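Local coordinates for ERPP protein (PDB 4BOB), which is an outer-surface lipoprotein of the Lyme disease spirochaete that binds the complement regulator factor H, probably helping the bacterium to evade complement, at residues A[63-68]-A[75-80]; A[134-139]-A[147-152]; A[34-39]-A[51-56]; A[130-135]-A[153-158]. All coordinates share one frame; numbering follows the deposited sequence.

Interaction 1: residues A[63-68]-A[75-80]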
loop_
_atom_site.group_PDB
_atom_site.type_symbol
_atom_site.label_atom_id
_atom_site.label_comp_id
_atom_site.label_asym_id
_atom_site.label_seq_id
_atom_site.Cartn_x
_atom_site.Cartn_y
_atom_site.Cartn_z
ATOM N N ILE A 63 -10.761 0.462 5.841
ATOM C CA ILE A 63 -9.468 1.052 6.173
ATOM C C ILE A 63 -9.304 2.200 5.181
ATOM O O ILE A 63 -9.673 2.053 4.010
ATOM C CB ILE A 63 -8.267 0.061 5.907
ATOM C CG1 ILE A 63 -8.530 -1.388 6.395
ATOM C CG2 ILE A 63 -6.956 0.612 6.468
ATOM C CD1 ILE A 63 -8.022 -1.733 7.782
ATOM N N ASP A 64 -8.771 3.332 5.631
ATOM C CA ASP A 64 -8.153 4.288 4.708
ATOM C C ASP A 64 -6.663 4.197 4.938
ATOM O O ASP A 64 -6.219 3.980 6.068
ATOM C CB ASP A 64 -8.580 5.746 4.942
ATOM C CG ASP A 64 -8.017 6.700 3.865
ATOM O OD1 ASP A 64 -8.407 6.552 2.697
ATOM O OD2 ASP A 64 -7.183 7.583 4.161
ATOM N N THR A 65 -5.899 4.374 3.868
ATOM C CA THR A 65 -4.458 4.592 3.958
ATOM C C THR A 65 -4.096 5.762 3.049
ATOM O O THR A 65 -4.632 5.888 1.937
ATOM C CB THR A 65 -3.645 3.354 3.538
ATOM O OG1 THR A 65 -3.492 3.359 2.127
ATOM C CG2 THR A 65 -4.330 2.044 3.958
ATOM N N GLY A 66 -3.191 6.611 3.534
ATOM C CA GLY A 66 -2.796 7.840 2.834
ATOM C C GLY A 66 -1.294 8.078 2.790
ATOM O O GLY A 66 -0.562 7.793 3.746
ATOM N N LEU A 67 -0.848 8.618 1.664
ATOM C CA LEU A 67 0.567 8.831 1.403
ATOM C C LEU A 67 0.977 10.267 1.707
ATOM O O LEU A 67 0.488 11.217 1.082
ATOM C CB LEU A 67 0.915 8.507 -0.064
ATOM C CG LEU A 67 2.413 8.567 -0.481
ATOM C CD1 LEU A 67 3.367 7.900 0.520
ATOM C CD2 LEU A 67 2.596 7.972 -1.865
ATOM N N ASN A 68 1.894 10.395 2.669
ATOM C CA ASN A 68 2.679 11.617 2.865
ATOM C C ASN A 68 4.079 11.444 2.289
ATOM O O ASN A 68 4.998 11.074 2.996
ATOM C CB ASN A 68 2.772 11.942 4.342
ATOM C CG ASN A 68 1.438 11.948 4.991
ATOM O OD1 ASN A 68 1.086 11.017 5.697
ATOM N ND2 ASN A 68 0.656 12.962 4.701
ATOM N N THR A 75 -4.818 10.635 -0.053
ATOM C CA THR A 75 -5.230 9.213 0.028
ATOM C C THR A 75 -4.604 8.310 -1.052
ATOM O O THR A 75 -4.598 8.616 -2.260
ATOM C CB THR A 75 -6.786 9.059 0.032
ATOM O OG1 THR A 75 -7.286 9.391 1.338
ATOM C CG2 THR A 75 -7.232 7.623 -0.321
ATOM N N PHE A 76 -4.138 7.161 -0.577
ATOM C CA PHE A 76 -3.341 6.216 -1.351
ATOM C C PHE A 76 -4.248 5.100 -1.896
ATOM O O PHE A 76 -4.422 4.971 -3.105
ATOM C CB PHE A 76 -2.231 5.673 -0.435
ATOM C CG PHE A 76 -1.280 4.747 -1.113
ATOM C CD1 PHE A 76 -0.527 5.186 -2.201
ATOM C CD2 PHE A 76 -1.127 3.443 -0.671
ATOM C CE1 PHE A 76 0.375 4.339 -2.834
ATOM C CE2 PHE A 76 -0.230 2.590 -1.297
ATOM C CZ PHE A 76 0.529 3.043 -2.375
ATOM N N PHE A 77 -4.829 4.309 -0.994
ATOM C CA PHE A 77 -5.910 3.375 -1.345
ATOM C C PHE A 77 -6.736 3.072 -0.102
ATOM O O PHE A 77 -6.225 3.166 1.018
ATOM C CB PHE A 77 -5.404 2.059 -1.946
ATOM C CG PHE A 77 -4.700 1.150 -0.955
ATOM C CD1 PHE A 77 -5.397 0.513 0.072
ATOM C CD2 PHE A 77 -3.331 0.904 -1.072
ATOM C CE1 PHE A 77 -4.727 -0.323 0.958
ATOM C CE2 PHE A 77 -2.677 0.068 -0.187
ATOM C CZ PHE A 77 -3.366 -0.534 0.824
ATOM N N SER A 78 -7.993 2.690 -0.334
ATOM C CA SER A 78 -8.959 2.355 0.707
ATOM C C SER A 78 -9.755 1.095 0.330
ATOM O O SER A 78 -9.719 0.631 -0.804
ATOM C CB SER A 78 -9.928 3.512 0.912
ATOM O OG SER A 78 -10.819 3.622 -0.202
ATOM N N LEU A 79 -10.497 0.571 1.298
ATOM C CA LEU A 79 -11.183 -0.724 1.174
ATOM C C LEU A 79 -12.197 -0.827 2.307
ATOM O O LEU A 79 -11.952 -0.288 3.379
ATOM C CB LEU A 79 -10.159 -1.838 1.274
ATOM C CG LEU A 79 -9.463 -1.873 2.635
ATOM C CD1 LEU A 79 -10.012 -3.028 3.466
ATOM C CD2 LEU A 79 -7.939 -1.953 2.517
ATOM N N LYS A 80 -13.321 -1.503 2.081
ATOM C CA LYS A 80 -14.381 -1.595 3.107
ATOM C C LYS A 80 -14.222 -2.822 4.031
ATOM O O LYS A 80 -13.318 -3.643 3.811
ATOM C CB LYS A 80 -15.737 -1.643 2.433
ATOM C CG LYS A 80 -16.006 -0.541 1.412
ATOM C CD LYS A 80 -16.705 -1.177 0.211
ATOM C CE LYS A 80 -17.386 -0.182 -0.706
ATOM N NZ LYS A 80 -17.792 -0.874 -1.968
#

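Interaction 2: residues A[134-139]-A[147-152]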
loop_
_atom_site.group_PDB
_atom_site.type_symbol
_atom_site.label_atom_id
_atom_site.label_comp_id
_atom_site.label_asym_id
_atom_site.label_seq_id
_atom_site.Cartn_x
_atom_site.Cartn_y
_atom_site.Cartn_z
ATOM N N ALA A 134 5.609 -6.442 -0.800
ATOM C CA ALA A 134 5.752 -5.743 -2.072
ATOM C C ALA A 134 4.511 -5.968 -2.925
ATOM O O ALA A 134 3.969 -7.070 -2.919
ATOM C CB ALA A 134 6.990 -6.238 -2.804
ATOM N N PHE A 135 4.071 -4.938 -3.653
ATOM C CA PHE A 135 2.945 -5.051 -4.604
ATOM C C PHE A 135 3.091 -4.028 -5.748
ATOM O O PHE A 135 3.725 -2.979 -5.584
ATOM C CB PHE A 135 1.594 -4.851 -3.882
ATOM C CG PHE A 135 1.510 -3.548 -3.119
ATOM C CD1 PHE A 135 2.038 -3.438 -1.845
ATOM C CD2 PHE A 135 0.948 -2.421 -3.693
ATOM C CE1 PHE A 135 1.998 -2.248 -1.153
ATOM C CE2 PHE A 135 0.917 -1.218 -2.999
ATOM C CZ PHE A 135 1.435 -1.135 -1.726
ATOM N N LEU A 136 2.494 -4.342 -6.896
ATOM C CA LEU A 136 2.437 -3.418 -8.050
ATOM C C LEU A 136 1.314 -2.358 -7.938
ATOM O O LEU A 136 0.204 -2.632 -7.443
ATOM C CB LEU A 136 2.235 -4.204 -9.346
ATOM C CG LEU A 136 3.323 -5.247 -9.620
ATOM C CD1 LEU A 136 2.959 -6.158 -10.789
ATOM C CD2 LEU A 136 4.673 -4.571 -9.842
ATOM N N GLY A 137 1.611 -1.148 -8.402
ATOM C CA GLY A 137 0.622 -0.087 -8.453
ATOM C C GLY A 137 -0.031 -0.072 -9.822
ATOM O O GLY A 137 -0.219 -1.124 -10.450
ATOM N N ASP A 138 -0.354 1.137 -10.278
ATOM C CA ASP A 138 -0.899 1.382 -11.620
ATOM C C ASP A 138 0.190 1.785 -12.635
ATOM O O ASP A 138 1.301 2.195 -12.277
ATOM C CB ASP A 138 -2.016 2.468 -11.542
ATOM C CG ASP A 138 -2.852 2.587 -12.840
ATOM O OD1 ASP A 138 -2.723 1.718 -13.721
ATOM O OD2 ASP A 138 -3.646 3.546 -13.000
ATOM N N LYS A 139 -0.156 1.589 -13.905
ATOM C CA LYS A 139 0.422 2.310 -15.063
ATOM C C LYS A 139 0.786 3.792 -14.937
ATOM O O LYS A 139 -0.013 4.649 -14.526
ATOM C CB LYS A 139 -0.620 2.413 -16.203
ATOM C CG LYS A 139 -0.421 1.526 -17.420
ATOM C CD LYS A 139 -1.722 1.489 -18.238
ATOM C CE LYS A 139 -1.519 1.325 -19.755
ATOM N NZ LYS A 139 -2.524 2.066 -20.580
ATOM N N ASP A 147 4.454 -1.528 -21.486
ATOM C CA ASP A 147 3.633 -1.241 -20.312
ATOM C C ASP A 147 4.326 -1.421 -18.953
ATOM O O ASP A 147 4.610 -2.536 -18.534
ATOM C CB ASP A 147 2.352 -2.069 -20.345
ATOM C CG ASP A 147 1.236 -1.405 -19.577
ATOM O OD1 ASP A 147 0.944 -0.227 -19.900
ATOM O OD2 ASP A 147 0.680 -2.042 -18.651
ATOM N N LYS A 148 4.547 -0.298 -18.268
ATOM C CA LYS A 148 5.256 -0.236 -16.986
ATOM C C LYS A 148 4.309 0.269 -15.903
ATOM O O LYS A 148 3.650 1.289 -16.084
ATOM C CB LYS A 148 6.439 0.723 -17.091
ATOM C CG LYS A 148 7.559 0.481 -16.097
ATOM C CD LYS A 148 8.674 1.527 -16.237
ATOM C CE LYS A 148 8.495 2.705 -15.274
ATOM N NZ LYS A 148 9.163 3.978 -15.696
ATOM N N THR A 149 4.267 -0.458 -14.784
ATOM C CA THR A 149 3.422 -0.145 -13.624
ATOM C C THR A 149 4.320 0.360 -12.476
ATOM O O THR A 149 5.541 0.272 -12.566
ATOM C CB THR A 149 2.629 -1.414 -13.229
ATOM O OG1 THR A 149 1.322 -1.062 -12.769
ATOM C CG2 THR A 149 3.370 -2.255 -12.187
ATOM N N ALA A 150 3.744 0.899 -11.408
ATOM C CA ALA A 150 4.552 1.301 -10.232
ATOM C C ALA A 150 4.749 0.092 -9.300
ATOM O O ALA A 150 3.907 -0.810 -9.253
ATOM C CB ALA A 150 3.880 2.449 -9.489
ATOM N N GLU A 151 5.855 0.068 -8.553
ATOM C CA GLU A 151 6.152 -1.049 -7.639
ATOM C C GLU A 151 6.390 -0.525 -6.215
ATOM O O GLU A 151 7.004 0.530 -6.028
ATOM C CB GLU A 151 7.348 -1.849 -8.175
ATOM C CG GLU A 151 7.552 -3.239 -7.546
ATOM C CD GLU A 151 7.898 -4.344 -8.548
ATOM O OE1 GLU A 151 8.353 -4.037 -9.677
ATOM O OE2 GLU A 151 7.705 -5.534 -8.206
ATOM N N TYR A 152 5.893 -1.251 -5.212
ATOM C CA TYR A 152 5.907 -0.758 -3.825
ATOM C C TYR A 152 6.276 -1.826 -2.789
ATOM O O TYR A 152 6.037 -3.015 -3.000
ATOM C CB TYR A 152 4.532 -0.181 -3.435
ATOM C CG TYR A 152 4.130 1.107 -4.129
ATOM C CD1 TYR A 152 4.620 2.353 -3.688
ATOM C CD2 TYR A 152 3.243 1.094 -5.203
ATOM C CE1 TYR A 152 4.245 3.533 -4.311
ATOM C CE2 TYR A 152 2.872 2.271 -5.832
ATOM C CZ TYR A 152 3.373 3.485 -5.382
ATOM O OH TYR A 152 3.005 4.666 -5.993
#

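Interaction 3: residues A[34-39]-A[51-56]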
loop_
_atom_site.group_PDB
_atom_site.type_symbol
_atom_site.label_atom_id
_atom_site.label_comp_id
_atom_site.label_asym_id
_atom_site.label_seq_id
_atom_site.Cartn_x
_atom_site.Cartn_y
_atom_site.Cartn_z
ATOM N N LYS A 34 -4.912 3.657 14.354
ATOM C CA LYS A 34 -4.089 4.372 13.413
ATOM C C LYS A 34 -2.630 4.094 13.667
ATOM O O LYS A 34 -2.188 4.052 14.807
ATOM C CB LYS A 34 -4.325 5.875 13.546
ATOM C CG LYS A 34 -3.281 6.731 12.818
ATOM C CD LYS A 34 -3.670 8.202 12.792
ATOM C CE LYS A 34 -3.378 8.888 14.111
ATOM N NZ LYS A 34 -3.835 10.306 14.032
ATOM N N PHE A 35 -1.882 3.943 12.586
ATOM C CA PHE A 35 -0.440 3.867 12.682
ATOM C C PHE A 35 0.241 4.200 11.344
ATOM O O PHE A 35 -0.409 4.384 10.306
ATOM C CB PHE A 35 -0.026 2.499 13.221
ATOM C CG PHE A 35 -0.211 1.378 12.247
ATOM C CD1 PHE A 35 -1.440 0.768 12.096
ATOM C CD2 PHE A 35 0.853 0.936 11.481
ATOM C CE1 PHE A 35 -1.610 -0.262 11.194
ATOM C CE2 PHE A 35 0.700 -0.100 10.591
ATOM C CZ PHE A 35 -0.534 -0.708 10.451
ATOM N N THR A 36 1.560 4.304 11.399
ATOM C CA THR A 36 2.353 4.715 10.259
ATOM C C THR A 36 3.399 3.655 10.051
ATOM O O THR A 36 3.760 2.928 10.990
ATOM C CB THR A 36 3.022 6.085 10.494
ATOM O OG1 THR A 36 2.100 6.954 11.155
ATOM C CG2 THR A 36 3.379 6.737 9.198
ATOM N N VAL A 37 3.846 3.554 8.802
ATOM C CA VAL A 37 4.911 2.622 8.412
ATOM C C VAL A 37 5.595 3.167 7.143
ATOM O O VAL A 37 4.952 3.783 6.293
ATOM C CB VAL A 37 4.375 1.160 8.247
ATOM C CG1 VAL A 37 3.055 1.128 7.476
ATOM C CG2 VAL A 37 5.420 0.249 7.608
ATOM N N LYS A 38 6.905 2.967 7.055
ATOM C CA LYS A 38 7.687 3.433 5.917
ATOM C C LYS A 38 7.255 2.719 4.632
ATOM O O LYS A 38 7.033 1.514 4.635
ATOM C CB LYS A 38 9.206 3.186 6.156
ATOM C CG LYS A 38 9.933 4.274 6.949
ATOM C CD LYS A 38 10.263 5.472 6.051
ATOM C CE LYS A 38 10.720 6.698 6.830
ATOM N NZ LYS A 38 10.686 7.921 5.983
ATOM N N ILE A 39 7.139 3.476 3.543
ATOM C CA ILE A 39 6.930 2.892 2.219
ATOM C C ILE A 39 8.052 3.297 1.275
ATOM O O ILE A 39 8.539 4.422 1.326
ATOM C CB ILE A 39 5.530 3.214 1.601
ATOM C CG1 ILE A 39 5.407 2.582 0.201
ATOM C CG2 ILE A 39 5.232 4.713 1.592
ATOM C CD1 ILE A 39 4.031 2.057 -0.124
ATOM N N LEU A 51 10.290 6.278 -0.347
ATOM C CA LEU A 51 9.316 7.253 -0.866
ATOM C C LEU A 51 8.742 8.156 0.233
ATOM O O LEU A 51 8.698 9.380 0.072
ATOM C CB LEU A 51 8.174 6.491 -1.530
ATOM C CG LEU A 51 6.967 7.255 -2.076
ATOM C CD1 LEU A 51 7.388 8.333 -3.086
ATOM C CD2 LEU A 51 6.024 6.242 -2.707
ATOM N N GLY A 52 8.286 7.545 1.336
ATOM C CA GLY A 52 7.807 8.293 2.509
ATOM C C GLY A 52 7.213 7.405 3.599
ATOM O O GLY A 52 7.650 6.262 3.786
ATOM N N ASP A 53 6.224 7.951 4.322
ATOM C CA ASP A 53 5.440 7.220 5.326
ATOM C C ASP A 53 3.961 7.111 4.933
ATOM O O ASP A 53 3.382 8.045 4.367
ATOM C CB ASP A 53 5.503 7.919 6.688
ATOM C CG ASP A 53 6.913 8.048 7.217
ATOM O OD1 ASP A 53 7.718 8.619 6.474
ATOM O OD2 ASP A 53 7.209 7.601 8.360
ATOM N N LEU A 54 3.359 5.975 5.291
ATOM C CA LEU A 54 1.989 5.640 4.941
ATOM C C LEU A 54 1.169 5.536 6.217
ATOM O O LEU A 54 1.521 4.770 7.125
ATOM C CB LEU A 54 1.956 4.303 4.194
ATOM C CG LEU A 54 0.634 3.839 3.566
ATOM C CD1 LEU A 54 0.370 4.528 2.239
ATOM C CD2 LEU A 54 0.662 2.334 3.346
ATOM N N VAL A 55 0.072 6.294 6.260
ATOM C CA VAL A 55 -0.752 6.459 7.454
ATOM C C VAL A 55 -2.003 5.589 7.357
ATOM O O VAL A 55 -3.001 5.965 6.707
ATOM C CB VAL A 55 -1.156 7.939 7.648
ATOM C CG1 VAL A 55 -2.182 8.091 8.770
ATOM C CG2 VAL A 55 0.074 8.795 7.939
ATOM N N VAL A 56 -1.955 4.428 8.008
ATOM C CA VAL A 56 -3.053 3.478 7.899
ATOM C C VAL A 56 -4.035 3.759 9.037
ATOM O O VAL A 56 -3.654 3.813 10.218
ATOM C CB VAL A 56 -2.569 2.005 7.874
ATOM C CG1 VAL A 56 -3.651 1.113 7.281
ATOM C CG2 VAL A 56 -1.300 1.864 7.042
#

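Interaction 4: residues A[130-135]-A[153-158]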
loop_
_atom_site.group_PDB
_atom_site.type_symbol
_atom_site.label_atom_id
_atom_site.label_comp_id
_atom_site.label_asym_id
_atom_site.label_seq_id
_atom_site.Cartn_x
_atom_site.Cartn_y
_atom_site.Cartn_z
ATOM N N ALA A 130 15.842 -7.181 5.232
ATOM C CA ALA A 130 14.527 -6.922 5.849
ATOM C C ALA A 130 13.381 -7.293 4.923
ATOM O O ALA A 130 13.218 -6.659 3.865
ATOM C CB ALA A 130 14.408 -5.453 6.240
ATOM N N GLU A 131 12.595 -8.305 5.311
ATOM C CA GLU A 131 11.469 -8.752 4.491
ATOM C C GLU A 131 10.488 -7.599 4.410
ATOM O O GLU A 131 10.251 -6.932 5.423
ATOM C CB GLU A 131 10.761 -9.982 5.073
ATOM C CG GLU A 131 11.542 -11.287 5.020
ATOM C CD GLU A 131 10.660 -12.501 5.312
ATOM O OE1 GLU A 131 10.052 -12.564 6.408
ATOM O OE2 GLU A 131 10.570 -13.391 4.427
ATOM N N HIS A 132 9.961 -7.349 3.205
ATOM C CA HIS A 132 8.911 -6.347 2.979
ATOM C C HIS A 132 7.738 -6.966 2.288
ATOM O O HIS A 132 7.876 -7.968 1.609
ATOM C CB HIS A 132 9.376 -5.254 2.031
ATOM C CG HIS A 132 10.397 -4.329 2.600
ATOM N ND1 HIS A 132 11.672 -4.735 2.902
ATOM C CD2 HIS A 132 10.352 -2.997 2.841
ATOM C CE1 HIS A 132 12.360 -3.701 3.351
ATOM N NE2 HIS A 132 11.584 -2.632 3.316
ATOM N N ILE A 133 6.592 -6.317 2.425
ATOM C CA ILE A 133 5.412 -6.615 1.627
ATOM C C ILE A 133 5.541 -5.776 0.348
ATOM O O ILE A 133 5.603 -4.542 0.400
ATOM C CB ILE A 133 4.117 -6.268 2.412
ATOM C CG1 ILE A 133 3.852 -7.287 3.537
ATOM C CG2 ILE A 133 2.905 -6.172 1.496
ATOM C CD1 ILE A 133 3.681 -8.729 3.086
ATOM N N ALA A 134 5.609 -6.442 -0.800
ATOM C CA ALA A 134 5.752 -5.743 -2.072
ATOM C C ALA A 134 4.511 -5.968 -2.925
ATOM O O ALA A 134 3.969 -7.070 -2.919
ATOM C CB ALA A 134 6.990 -6.238 -2.804
ATOM N N PHE A 135 4.071 -4.938 -3.653
ATOM C CA PHE A 135 2.945 -5.051 -4.604
ATOM C C PHE A 135 3.091 -4.028 -5.748
ATOM O O PHE A 135 3.725 -2.979 -5.584
ATOM C CB PHE A 135 1.594 -4.851 -3.882
ATOM C CG PHE A 135 1.510 -3.548 -3.119
ATOM C CD1 PHE A 135 2.038 -3.438 -1.845
ATOM C CD2 PHE A 135 0.948 -2.421 -3.693
ATOM C CE1 PHE A 135 1.998 -2.248 -1.153
ATOM C CE2 PHE A 135 0.917 -1.218 -2.999
ATOM C CZ PHE A 135 1.435 -1.135 -1.726
ATOM N N ALA A 153 6.802 -1.355 -1.649
ATOM C CA ALA A 153 7.408 -2.199 -0.614
ATOM C C ALA A 153 7.311 -1.540 0.737
ATOM O O ALA A 153 7.806 -0.419 0.909
ATOM C CB ALA A 153 8.878 -2.508 -0.930
ATOM N N ILE A 154 6.694 -2.267 1.679
ATOM C CA ILE A 154 6.539 -1.865 3.091
ATOM C C ILE A 154 7.148 -2.956 3.993
ATOM O O ILE A 154 6.942 -4.129 3.728
ATOM C CB ILE A 154 5.041 -1.661 3.408
ATOM C CG1 ILE A 154 4.565 -0.338 2.828
ATOM C CG2 ILE A 154 4.762 -1.650 4.907
ATOM C CD1 ILE A 154 3.058 -0.196 2.826
ATOM N N PRO A 155 7.894 -2.590 5.059
ATOM C CA PRO A 155 8.550 -3.677 5.819
ATOM C C PRO A 155 7.547 -4.564 6.532
ATOM O O PRO A 155 6.562 -4.082 7.057
ATOM C CB PRO A 155 9.428 -2.929 6.824
ATOM C CG PRO A 155 8.687 -1.652 7.048
ATOM C CD PRO A 155 8.162 -1.279 5.679
ATOM N N LEU A 156 7.795 -5.862 6.517
ATOM C CA LEU A 156 6.838 -6.835 7.042
ATOM C C LEU A 156 6.663 -6.740 8.571
ATOM O O LEU A 156 5.553 -6.639 9.056
ATOM C CB LEU A 156 7.251 -8.245 6.623
ATOM C CG LEU A 156 6.345 -9.361 7.129
ATOM C CD1 LEU A 156 4.863 -9.118 6.828
ATOM C CD2 LEU A 156 6.807 -10.694 6.557
ATOM N N GLU A 157 7.777 -6.731 9.295
ATOM C CA GLU A 157 7.812 -6.652 10.763
ATOM C C GLU A 157 7.004 -5.510 11.377
ATOM O O GLU A 157 6.370 -5.671 12.436
ATOM C CB GLU A 157 9.265 -6.532 11.241
ATOM C CG GLU A 157 9.400 -6.100 12.697
ATOM C CD GLU A 157 10.638 -6.642 13.372
ATOM O OE1 GLU A 157 11.617 -6.981 12.654
ATOM O OE2 GLU A 157 10.616 -6.722 14.629
ATOM N N VAL A 158 7.035 -4.347 10.742
ATOM C CA VAL A 158 6.186 -3.261 11.221
ATOM C C VAL A 158 4.696 -3.555 10.919
ATOM O O VAL A 158 3.857 -3.371 11.793
ATOM C CB VAL A 158 6.619 -1.883 10.676
ATOM C CG1 VAL A 158 5.728 -0.797 11.260
ATOM C CG2 VAL A 158 8.080 -1.600 11.012
#

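Interaction 1: residues A[63-68]-A[75-80]
Phe77 O takes two hydrogen bonds from Thr65, one from its backbone N at 3.1 Å and one from its OG1 at 3.0 Å. The hydroxyl meets a lone pair in the plane of the carbonyl, while the amide is tilted out of it. Thr65 OG1 sits between its own backbone N and carbonyl carbon (chi1 85°). This turns it to the neighbouring strand. There the oxygen also lies over the centre of one face of the Phe77 ring, 3.8 Å above the plane, and, near the plane of the Phe76 ring, at its edge. Thr65 CG2 touches Phe77 CE1 at 3.8 Å. Strands 63-69 and 72-79 form an antiparallel beta hairpin, in which two residues, Phe76 and Phe77, stand opposite the single Thr65: a classic beta bulge. Phe76 N donates to Thr65 O at 2.9 Å, and Phe77 N adds a weak bond to the same oxygen. Beyond the bulge, Leu67 CD2 approaches Phe76 CD1 obliquely. The Phe76 ring goes on to meet Tyr152 edge-to-face. Toward the other end, Ile63 and Leu79 lie side by side, with Ile63 CG1 at 3.7 Å from Leu79 CD1, and their backbones exchange two bonds. Leu79 also reaches Val84 and Phe87 of helix 84-93. On the face away from Thr65 and Phe77, Asp64 leans to Thr75, with Asp64 OD1 3.4 Å from Thr75 CG2.

Interaction 2: residues A[134-139]-A[147-152]
Asp147 OD1 lies beside the aliphatic part of Lys139, and the two side chains cross at about a right angle. The charged Lys139 NZ stays 4.2 Å from Asp147 OD1, beyond salt-bridge range. At Lys148 the backbone O receives a CA-H...O contact from Lys139 CA. Thr149 has two tasks. Its OG1 donates to Gly137 O at 2.8 Å from well above the carbonyl plane, and its CG2 packs on Leu136 CD2 at 3.5 Å. Ala150 N donates to Asp138 O at 2.9 Å. The Glu151 side chain lies alongside Leu136, with Leu136 CD2 3.5 Å from Glu151 CD. Tyr152 N donates to Phe135 O at 2.8 Å. Tyr152 CB rests over one face of the Phe135 ring, 3.9 Å from its centroid, offset toward the rim. The ring planes are 25° apart, and the rings are offset so that it is mainly CB that covers the Phe135 face. With CG anti to the carbonyl carbon (chi1 -69°), the Tyr152 ring extends toward Gly137, whose CA lies at its edge. The phenol OH bonds Glu108 OE2, and Asp138 N bonds the other oxygen of that carboxylate. The register slips by one residue between Leu136 and Lys139, a beta bulge near the turn of this antiparallel hairpin.

Interaction 3: residues A[34-39]-A[51-56]
Phe35 and Val56 lie side by side, with Val56 CB 4.1 Å above one face of the Phe35 ring, toward its rim. The pair opens the buried face of a beta hairpin made by strands 34-42 and 48-58. Phe35 CG stands between its backbone N and carbonyl carbon (chi1 72°), and the ring leans to the Val56 strand. Val37 CG1 approaches Val56 CG2 more loosely. Ile39 CG2 touches Leu54 CB at 4.2 Å. Val37 and Leu54 also reach Ile154, and Ile39 reaches Tyr152, both on strand 149-155. Between the strands, Phe35 and Val56 exchange two backbone bonds, as do Val37 and Leu54. At the far end Ile39 N donates to Gly52 O at 2.8 Å. Ile39 O accepts from both Gly52 N and Leu51 N, each at 3.1 Å. One residue is thus matched by two across the pair, a beta bulge of the classic type. The other face is more polar and more open to solvent. Thr36 CG2 meets Asp53 CB at 3.5 Å and is also near Val55 CG2. The Lys38 chain bends at chi2 and crosses over to Asp53. Its NZ forms a salt bridge with Asp53 OD1 at 3.1 Å, on the syn side and 30° out of the carboxylate plane.

Interaction 4: residues A[130-135]-A[153-158]
The beta hairpin of strands 131-139 and 149-155 runs here into helix 156-162, and Glu131, His132 and Ile133 meet Ile154, Pro155 and Leu156 at the junction. Leu156 N donates to Glu131 O at 2.9 Å in an almost straight bond (176°). Leu156 is the first residue of the helix, and Pro155 before it holds the N-cap position. The strand 131-139 backbone therefore accepts from the start of the helix. One step inward, Ile154 N donates to Ile133 O at 2.8 Å, and Ile154 O accepts from Ile133 N in return. His132 pairs with Pro155. Its CG is anti to the carbonyl carbon (chi1 -71°), which carries the imidazole over to Pro155. Pro155 CA makes a CH-pi contact with one face of the ring, 3.9 Å from its centroid. Pro155 CB lies over the same ring, displaced toward its rim. His132 ND1 donates to Ala130 O from above the carbonyl plane, which helps to orient the ring. Beside Ile133, Leu156 CD1 packs obliquely, 3.9 Å from Ile133 CG1. With CG anti to the backbone N (chi1 179°), Leu156 reaches back to the strand. Leu156 CD2 runs alongside the Glu131 side chain, 3.7 Å from Glu131 OE1. Leu159 of the same helix covers Ile133 and Ile154, while Ile154 also packs on Ile39 of strand 34-42. The arrangement is a strand-to-helix transition, with the C-terminal helix packed against the sheet whose strand 149-155 leads into it.

From the N terminus, interaction 3 comes first and closes the hairpin 34-42/48-58. The chain then passes directly into strand 63-69, and interaction 1 closes the second hairpin. Strand 63-69 pairs with strand 48-58, with Gly66 O near Val55 N, so the two hairpins are neighbours in one antiparallel sheet. Interactions 2 and 4 follow, after helix 84-93 and strand 119-126. They belong to one hairpin: interaction 2 lies nearer the turn and is nested inside interaction 4, sharing Ala134 and Phe135. Strand 149-155 pairs with strand 34-42, which brings the chain's last strand beside its first. Phe76 also reaches Phe135, so the curved sheet brings interaction 1 against interactions 2 and 4.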